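Local atomic coordinates of E3 SUMO-protein ligase SIZ2 (Saccharomyces cerevisiae, PDB entry 6U75), a protein that acts as a SUMO E3 ligase of the PIAS family, promoting attachment of SUMO to target proteins, and binds double-stranded DNA and zinc. Residues A[108-111]-A[116-119]; A[150-155]-A[233-238]; A[191-196]-A[246-251]. All blocks are in the same frame, centred on the assembly; numbering follows the deposited sequence.

Interaction 1: A[108-111]-A[116-119]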
# COMPACT_ATOMS: atom_id res chain seq x y z
N PRO A 108 -13.52 -13.23 8.71
CA PRO A 108 -13.68 -14.11 9.88
C PRO A 108 -15.01 -13.95 10.61
O PRO A 108 -15.40 -14.86 11.34
CB PRO A 108 -12.50 -13.71 10.78
CG PRO A 108 -12.22 -12.30 10.42
CD PRO A 108 -12.52 -12.17 8.95
N TYR A 109 -15.71 -12.83 10.43
CA TYR A 109 -16.94 -12.56 11.15
C TYR A 109 -18.18 -12.80 10.29
O TYR A 109 -19.28 -12.36 10.65
CB TYR A 109 -16.93 -11.13 11.67
CG TYR A 109 -15.59 -10.72 12.24
CD1 TYR A 109 -15.10 -11.30 13.41
CD2 TYR A 109 -14.81 -9.76 11.61
CE1 TYR A 109 -13.87 -10.93 13.93
CE2 TYR A 109 -13.58 -9.39 12.12
CZ TYR A 109 -13.12 -9.98 13.28
OH TYR A 109 -11.90 -9.61 13.79
N LEU A 110 -18.03 -13.50 9.17
CA LEU A 110 -19.15 -13.79 8.29
C LEU A 110 -20.02 -14.90 8.87
O LEU A 110 -19.54 -15.83 9.52
CB LEU A 110 -18.66 -14.21 6.90
CG LEU A 110 -18.87 -13.23 5.75
CD1 LEU A 110 -18.27 -13.79 4.47
CD2 LEU A 110 -20.34 -12.91 5.56
N LYS A 111 -21.32 -14.80 8.61
CA LYS A 111 -22.28 -15.82 9.00
C LYS A 111 -22.55 -16.77 7.84
O LYS A 111 -22.21 -16.50 6.69
CB LYS A 111 -23.59 -15.17 9.48
CG LYS A 111 -23.42 -14.23 10.67
CD LYS A 111 -22.95 -14.98 11.92
CE LYS A 111 -21.84 -14.22 12.64
NZ LYS A 111 -21.07 -15.11 13.55
N MET A 116 -28.48 -13.69 7.63
CA MET A 116 -28.30 -12.32 7.16
C MET A 116 -27.07 -11.70 7.82
O MET A 116 -26.82 -11.92 9.01
CB MET A 116 -29.54 -11.48 7.48
CG MET A 116 -29.68 -10.24 6.62
SD MET A 116 -30.20 -10.65 4.95
CE MET A 116 -29.97 -9.08 4.12
N ASN A 117 -26.33 -10.91 7.05
CA ASN A 117 -25.19 -10.17 7.57
C ASN A 117 -25.58 -8.71 7.74
O ASN A 117 -26.10 -8.08 6.81
CB ASN A 117 -23.97 -10.29 6.65
CG ASN A 117 -23.46 -11.71 6.54
OD1 ASN A 117 -22.79 -12.21 7.44
ND2 ASN A 117 -23.77 -12.36 5.42
N HIS A 118 -25.32 -8.17 8.93
CA HIS A 118 -25.62 -6.79 9.28
C HIS A 118 -24.31 -6.04 9.49
O HIS A 118 -23.44 -6.49 10.24
CB HIS A 118 -26.48 -6.71 10.54
CG HIS A 118 -27.75 -7.49 10.46
ND1 HIS A 118 -28.90 -6.98 9.89
CD2 HIS A 118 -28.06 -8.74 10.88
CE1 HIS A 118 -29.86 -7.89 9.96
NE2 HIS A 118 -29.37 -8.96 10.56
N LEU A 119 -24.18 -4.89 8.83
CA LEU A 119 -23.02 -4.02 8.96
C LEU A 119 -23.51 -2.64 9.38
O LEU A 119 -24.21 -1.96 8.62
CB LEU A 119 -22.23 -3.94 7.65
CG LEU A 119 -21.03 -2.99 7.64
CD1 LEU A 119 -19.96 -3.45 8.62
CD2 LEU A 119 -20.46 -2.86 6.24
O HOH W 1 -22.97 -15.25 4.78

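Interaction 2: A[150-155]-A[233-238]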
# COMPACT_ATOMS: atom_id res chain seq x y z
N LEU A 150 12.02 -8.77 -7.25
CA LEU A 150 13.33 -9.37 -7.49
C LEU A 150 13.41 -9.95 -8.90
O LEU A 150 14.47 -9.90 -9.53
CB LEU A 150 13.61 -10.45 -6.45
CG LEU A 150 13.80 -9.94 -5.01
CD1 LEU A 150 13.89 -11.10 -4.04
CD2 LEU A 150 15.03 -9.06 -4.92
N LYS A 151 12.31 -10.51 -9.39
CA LYS A 151 12.31 -11.11 -10.72
C LYS A 151 12.42 -10.08 -11.84
O LYS A 151 12.63 -10.46 -12.99
CB LYS A 151 11.05 -11.96 -10.90
CG LYS A 151 11.08 -13.27 -10.12
CD LYS A 151 9.72 -13.96 -10.09
CE LYS A 151 9.83 -15.38 -9.53
NZ LYS A 151 10.52 -15.43 -8.21
N ARG A 152 12.29 -8.80 -11.52
CA ARG A 152 12.39 -7.75 -12.52
C ARG A 152 13.84 -7.46 -12.87
O ARG A 152 14.76 -7.82 -12.12
CB ARG A 152 11.72 -6.48 -12.01
CG ARG A 152 10.25 -6.63 -11.72
CD ARG A 152 9.69 -5.39 -11.07
NE ARG A 152 8.28 -5.53 -10.76
CZ ARG A 152 7.55 -4.61 -10.13
NH1 ARG A 152 8.11 -3.46 -9.75
NH2 ARG A 152 6.27 -4.83 -9.89
N PRO A 153 14.09 -6.80 -14.00
CA PRO A 153 15.46 -6.36 -14.30
C PRO A 153 15.87 -5.23 -13.38
O PRO A 153 15.12 -4.28 -13.16
CB PRO A 153 15.37 -5.90 -15.76
CG PRO A 153 13.94 -5.54 -15.95
CD PRO A 153 13.16 -6.48 -15.09
N LYS A 154 17.08 -5.34 -12.83
CA LYS A 154 17.57 -4.34 -11.90
C LYS A 154 18.05 -3.09 -12.64
O LYS A 154 18.14 -3.06 -13.87
CB LYS A 154 18.71 -4.93 -11.06
CG LYS A 154 18.42 -6.32 -10.51
CD LYS A 154 19.53 -6.82 -9.61
CE LYS A 154 19.28 -8.25 -9.15
NZ LYS A 154 17.95 -8.40 -8.48
N ILE A 155 18.34 -2.05 -11.87
CA ILE A 155 18.92 -0.83 -12.41
C ILE A 155 20.42 -1.06 -12.56
O ILE A 155 21.14 -1.20 -11.57
CB ILE A 155 18.63 0.38 -11.52
CG1 ILE A 155 17.13 0.71 -11.55
CG2 ILE A 155 19.46 1.58 -11.96
CD1 ILE A 155 16.69 1.67 -10.46
N ILE A 233 5.36 7.36 -6.15
CA ILE A 233 5.79 6.26 -6.99
C ILE A 233 4.71 5.18 -6.97
O ILE A 233 3.73 5.26 -6.23
CB ILE A 233 7.15 5.68 -6.55
CG1 ILE A 233 7.11 5.26 -5.08
CG2 ILE A 233 8.26 6.70 -6.78
CD1 ILE A 233 8.37 4.57 -4.61
N LYS A 234 4.91 4.17 -7.81
CA LYS A 234 3.96 3.07 -7.94
C LYS A 234 4.71 1.75 -7.86
O LYS A 234 5.91 1.67 -8.10
CB LYS A 234 3.18 3.17 -9.26
CG LYS A 234 2.28 4.40 -9.33
CD LYS A 234 2.31 5.06 -10.71
CE LYS A 234 1.48 4.30 -11.72
NZ LYS A 234 1.55 4.93 -13.07
N PHE A 235 3.96 0.70 -7.50
CA PHE A 235 4.58 -0.60 -7.24
C PHE A 235 5.41 -1.08 -8.42
O PHE A 235 6.51 -1.61 -8.23
CB PHE A 235 3.50 -1.62 -6.90
CG PHE A 235 4.02 -3.02 -6.73
CD1 PHE A 235 4.84 -3.34 -5.66
CD2 PHE A 235 3.69 -4.01 -7.64
CE1 PHE A 235 5.32 -4.62 -5.51
CE2 PHE A 235 4.17 -5.29 -7.48
CZ PHE A 235 4.99 -5.60 -6.42
N ASP A 236 4.91 -0.90 -9.64
CA ASP A 236 5.60 -1.42 -10.82
C ASP A 236 6.86 -0.64 -11.16
O ASP A 236 7.61 -1.07 -12.05
CB ASP A 236 4.65 -1.43 -12.01
CG ASP A 236 3.48 -2.38 -11.82
OD1 ASP A 236 3.68 -3.44 -11.19
OD2 ASP A 236 2.37 -2.07 -12.30
N GLN A 237 7.11 0.49 -10.50
CA GLN A 237 8.34 1.24 -10.73
C GLN A 237 9.49 0.77 -9.85
O GLN A 237 10.65 1.11 -10.13
CB GLN A 237 8.11 2.73 -10.48
CG GLN A 237 7.10 3.37 -11.42
CD GLN A 237 6.86 4.83 -11.11
OE1 GLN A 237 7.63 5.47 -10.39
NE2 GLN A 237 5.77 5.38 -11.65
N LEU A 238 9.21 0.00 -8.80
CA LEU A 238 10.25 -0.44 -7.88
C LEU A 238 11.18 -1.42 -8.57
O LEU A 238 10.73 -2.39 -9.19
CB LEU A 238 9.62 -1.09 -6.65
CG LEU A 238 8.69 -0.20 -5.82
CD1 LEU A 238 8.02 -1.01 -4.72
CD2 LEU A 238 9.45 0.97 -5.23

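Interaction 3: A[191-196]-A[246-251]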
# COMPACT_ATOMS: atom_id res chain seq x y z
N CYS A 191 16.12 1.44 9.62
CA CYS A 191 17.33 1.85 10.32
C CYS A 191 18.29 0.67 10.51
O CYS A 191 19.04 0.61 11.48
CB CYS A 191 17.00 2.48 11.68
SG CYS A 191 15.86 3.88 11.57
N THR A 192 18.25 -0.27 9.57
CA THR A 192 19.13 -1.43 9.57
C THR A 192 19.74 -1.58 8.19
O THR A 192 19.33 -0.93 7.22
CB THR A 192 18.37 -2.71 9.95
OG1 THR A 192 17.33 -2.96 9.00
CG2 THR A 192 17.76 -2.58 11.34
N ARG A 193 20.75 -2.44 8.10
CA ARG A 193 21.43 -2.68 6.83
C ARG A 193 20.44 -3.20 5.80
O ARG A 193 19.73 -4.19 6.04
CB ARG A 193 22.57 -3.67 7.03
CG ARG A 193 23.30 -4.05 5.76
CD ARG A 193 24.81 -3.93 5.93
NE ARG A 193 25.54 -4.74 4.97
CZ ARG A 193 26.84 -4.61 4.70
NH1 ARG A 193 27.55 -3.68 5.32
NH2 ARG A 193 27.42 -5.40 3.81
N MET A 194 20.39 -2.54 4.65
CA MET A 194 19.46 -2.94 3.60
C MET A 194 19.79 -4.33 3.09
O MET A 194 20.96 -4.70 2.95
CB MET A 194 19.51 -1.94 2.44
CG MET A 194 18.78 -0.64 2.70
SD MET A 194 18.84 0.49 1.30
CE MET A 194 20.59 0.90 1.28
N LYS A 195 18.75 -5.11 2.82
CA LYS A 195 18.90 -6.40 2.16
C LYS A 195 18.48 -6.36 0.70
O LYS A 195 19.07 -7.07 -0.12
CB LYS A 195 18.08 -7.47 2.89
CG LYS A 195 18.62 -7.81 4.27
CD LYS A 195 18.44 -9.29 4.62
CE LYS A 195 17.05 -9.58 5.17
NZ LYS A 195 16.91 -9.12 6.57
N TYR A 196 17.49 -5.54 0.35
CA TYR A 196 16.98 -5.42 -1.01
C TYR A 196 16.95 -3.94 -1.39
O TYR A 196 15.88 -3.33 -1.46
CB TYR A 196 15.59 -6.04 -1.13
CG TYR A 196 15.45 -7.36 -0.40
CD1 TYR A 196 15.96 -8.54 -0.93
CD2 TYR A 196 14.79 -7.44 0.82
CE1 TYR A 196 15.83 -9.74 -0.27
CE2 TYR A 196 14.65 -8.64 1.49
CZ TYR A 196 15.17 -9.79 0.94
OH TYR A 196 15.04 -10.99 1.60
N ASN A 246 25.67 -4.49 -5.06
CA ASN A 246 27.03 -5.02 -5.13
C ASN A 246 27.90 -4.43 -4.03
O ASN A 246 28.76 -5.13 -3.47
CB ASN A 246 27.64 -4.73 -6.50
CG ASN A 246 26.89 -5.42 -7.62
OD1 ASN A 246 26.11 -6.34 -7.39
ND2 ASN A 246 27.14 -4.99 -8.85
N ILE A 247 27.71 -3.15 -3.70
CA ILE A 247 28.47 -2.56 -2.60
C ILE A 247 28.17 -3.29 -1.30
O ILE A 247 29.07 -3.56 -0.49
CB ILE A 247 28.18 -1.05 -2.48
CG1 ILE A 247 28.75 -0.32 -3.70
CG2 ILE A 247 28.76 -0.50 -1.18
CD1 ILE A 247 28.54 1.18 -3.68
N ILE A 248 26.90 -3.64 -1.07
CA ILE A 248 26.53 -4.32 0.17
C ILE A 248 27.08 -5.74 0.18
O ILE A 248 27.63 -6.20 1.19
CB ILE A 248 25.00 -4.32 0.34
CG1 ILE A 248 24.49 -2.89 0.56
CG2 ILE A 248 24.60 -5.20 1.52
CD1 ILE A 248 22.98 -2.76 0.48
N GLN A 249 26.95 -6.46 -0.94
CA GLN A 249 27.43 -7.84 -0.98
C GLN A 249 28.94 -7.94 -0.81
O GLN A 249 29.45 -9.02 -0.52
CB GLN A 249 27.02 -8.50 -2.30
CG GLN A 249 25.52 -8.71 -2.46
CD GLN A 249 24.95 -9.65 -1.42
OE1 GLN A 249 24.79 -9.29 -0.25
NE2 GLN A 249 24.65 -10.88 -1.83
N ASN A 250 29.66 -6.83 -0.97
CA ASN A 250 31.11 -6.80 -0.84
C ASN A 250 31.53 -5.87 0.29
O ASN A 250 32.49 -5.10 0.18
CB ASN A 250 31.76 -6.38 -2.15
CG ASN A 250 31.29 -7.22 -3.33
OD1 ASN A 250 30.74 -6.71 -4.30
ND2 ASN A 250 31.51 -8.53 -3.24
N CYS A 251 30.79 -5.92 1.41
CA CYS A 251 31.09 -5.12 2.59
C CYS A 251 30.77 -5.94 3.83
O CYS A 251 29.93 -6.84 3.80
CB CYS A 251 30.30 -3.81 2.61
SG CYS A 251 31.16 -2.40 1.89

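Interaction 1: A[108-111]-A[116-119]
Asn117 turns its carboxamide onto the loop residues Leu110 and Lys111, and nearly all of the contact passes through that one flat group. Its OD1 receives the backbone amide of Lys111, with N to OD1 at 3.2 Å. The 165° N-H...O angle makes this bond nearly straight, and the donor also lies in the carbonyl plane. CG of Asn117 stands anti to its own carbonyl carbon (chi1 -64°), which swings the amide across the gap although its CA and that of Lys111 are 6.5 Å apart. Leu110 supplies the apolar half: its side chain crosses that of Asn117 at about a right angle, and CD2 sits 3.5 Å from Asn117 ND2, the methyl lying against the amide. This packed part contrasts with the exposed end of the contact. The Lys111 side chain touches with its first two carbons, CB lying 3.7 Å from Asn117 OD1, then bends at chi2 and chi3 and carries NZ off. A water accepts from Asn117 ND2 at 3.1 Å, but its modelled approach to Lys111 O is implausibly short, leaving a bridge doubtful. A leucine in place of Asn117 would probably leave the Lys111 amide without this acceptor and remove the amide that Leu110 CD2 packs against. Asn117 OD1 also accepts from Asn83 ND2, while Asn83 OD1 takes the amide of His118. Strand 117-123 runs antiparallel between strands 28-34 and 79-82 of the PINIT domain, and Leu110 reaches Phe82 of the latter and Leu52 of strand 50-58.

Interaction 2: A[150-155]-A[233-238]
Arg152 reaches from the linker between helices 142-150 and 157-168 to grip a 3-10 turn of the SP-RING region, combining hydrogen bonds, a salt bridge and a cation-pi contact with Phe235, Asp236 and Leu238. The chain is extended from CG to NE, which delivers the guanidinium end-on to the turn. There NH1 donates twice, to Phe235 O at 2.9 Å and to Leu238 O at 2.9 Å. Both acceptors lie near the guanidinium plane; the bond to Phe235 O is nearly straight (173°), the other more bent. Phe235 O also accepts from Leu238 N, serving both turn and arginine. NH2 forms a salt bridge with Asp236 OD1 at 3.2 Å. CZ of Arg152 stands 4.7 Å from the Phe235 ring centroid, 23° off the normal, a cation-pi geometry, but the planes are 67° apart: the guanidinium is steeply tilted over the face, NH2 nearest, not stacked flat. The ring itself packs on Leu145 and Ile149 of helix 142-150. An arginine fixing backbone carbonyls of a turn thus ties the linker to the predicted SP-RING zinc finger, whose zinc ion, held by Cys203, His205, Cys226 and Cys229, lies about 9 Å from the Leu238 side chain.

Interaction 3: A[191-196]-A[246-251]
Arg193 meets Ile248 and Cys251 where helix 242-249 ends, and its side chain can be traced outward as it passes that helix. CB points toward the helix. CG stands opposite the backbone N (chi1 177°), and a bend at chi2 then leads the chain past Ile248, the two side chains sliding by one another in opposite directions. The first atom to meet the other segment is NE, 3.6 Å from Ile248 CG2, so the methyl branch of the isoleucine lies against the start of the guanidinium. NE also has a long, weak ion pair with Glu253. CZ has both Ile248 O and Cys251 O at 3.9 Å, on the side where NH2 projects. NH1 passes Cys251 CB at 3.9 Å and makes a weak bond to Val255 O. NH2 carries the polar contacts across the segments. The bond from Arg193 NH2 to Cys251 O measures 2.9 Å but is weak, with an N-H...O angle of 126°. Arg193 NH2 also lies 2.7 Å from Ile248 O, which is near the guanidinium plane. Beside this polar end, Met194 contributes apolar packing: its CB is 4.1 Å from Ile248 CD1, the other branch of the isoleucine. Ile248 therefore divides its work, CG2 serving the arginine and CD1 the methionine. Placing a cation among the carbonyls at a helix C-terminus would be expected to complement the partial negative charge there, while the Ile248 methyls pack against Arg193 and Met194; together they join the loop before strand 197-199 to the helix end within the predicted SP-RING zinc finger.

Interaction 1 stands apart in the PINIT domain, its centre about 39 Å and 47 Å from those of interactions 2 and 3, across the chain's centre. All three are partly buried. In interaction 1 an amide joins segments with only four residues between them, so neutral polar chemistry closes a local turn. Interactions 2 and 3 bridge distant segments by an arginine reaching backbone carbonyls: in and just after a 3-10 turn, by clear hydrogen bonds, in one; at and after a helix end, by one weak bond and one close approach, in the other. Interaction 2 adds a carboxylate and a ring, interaction 3 aliphatic packing. They touch, Leu150 CD2 lying 4.1 Å from Tyr196 CD1.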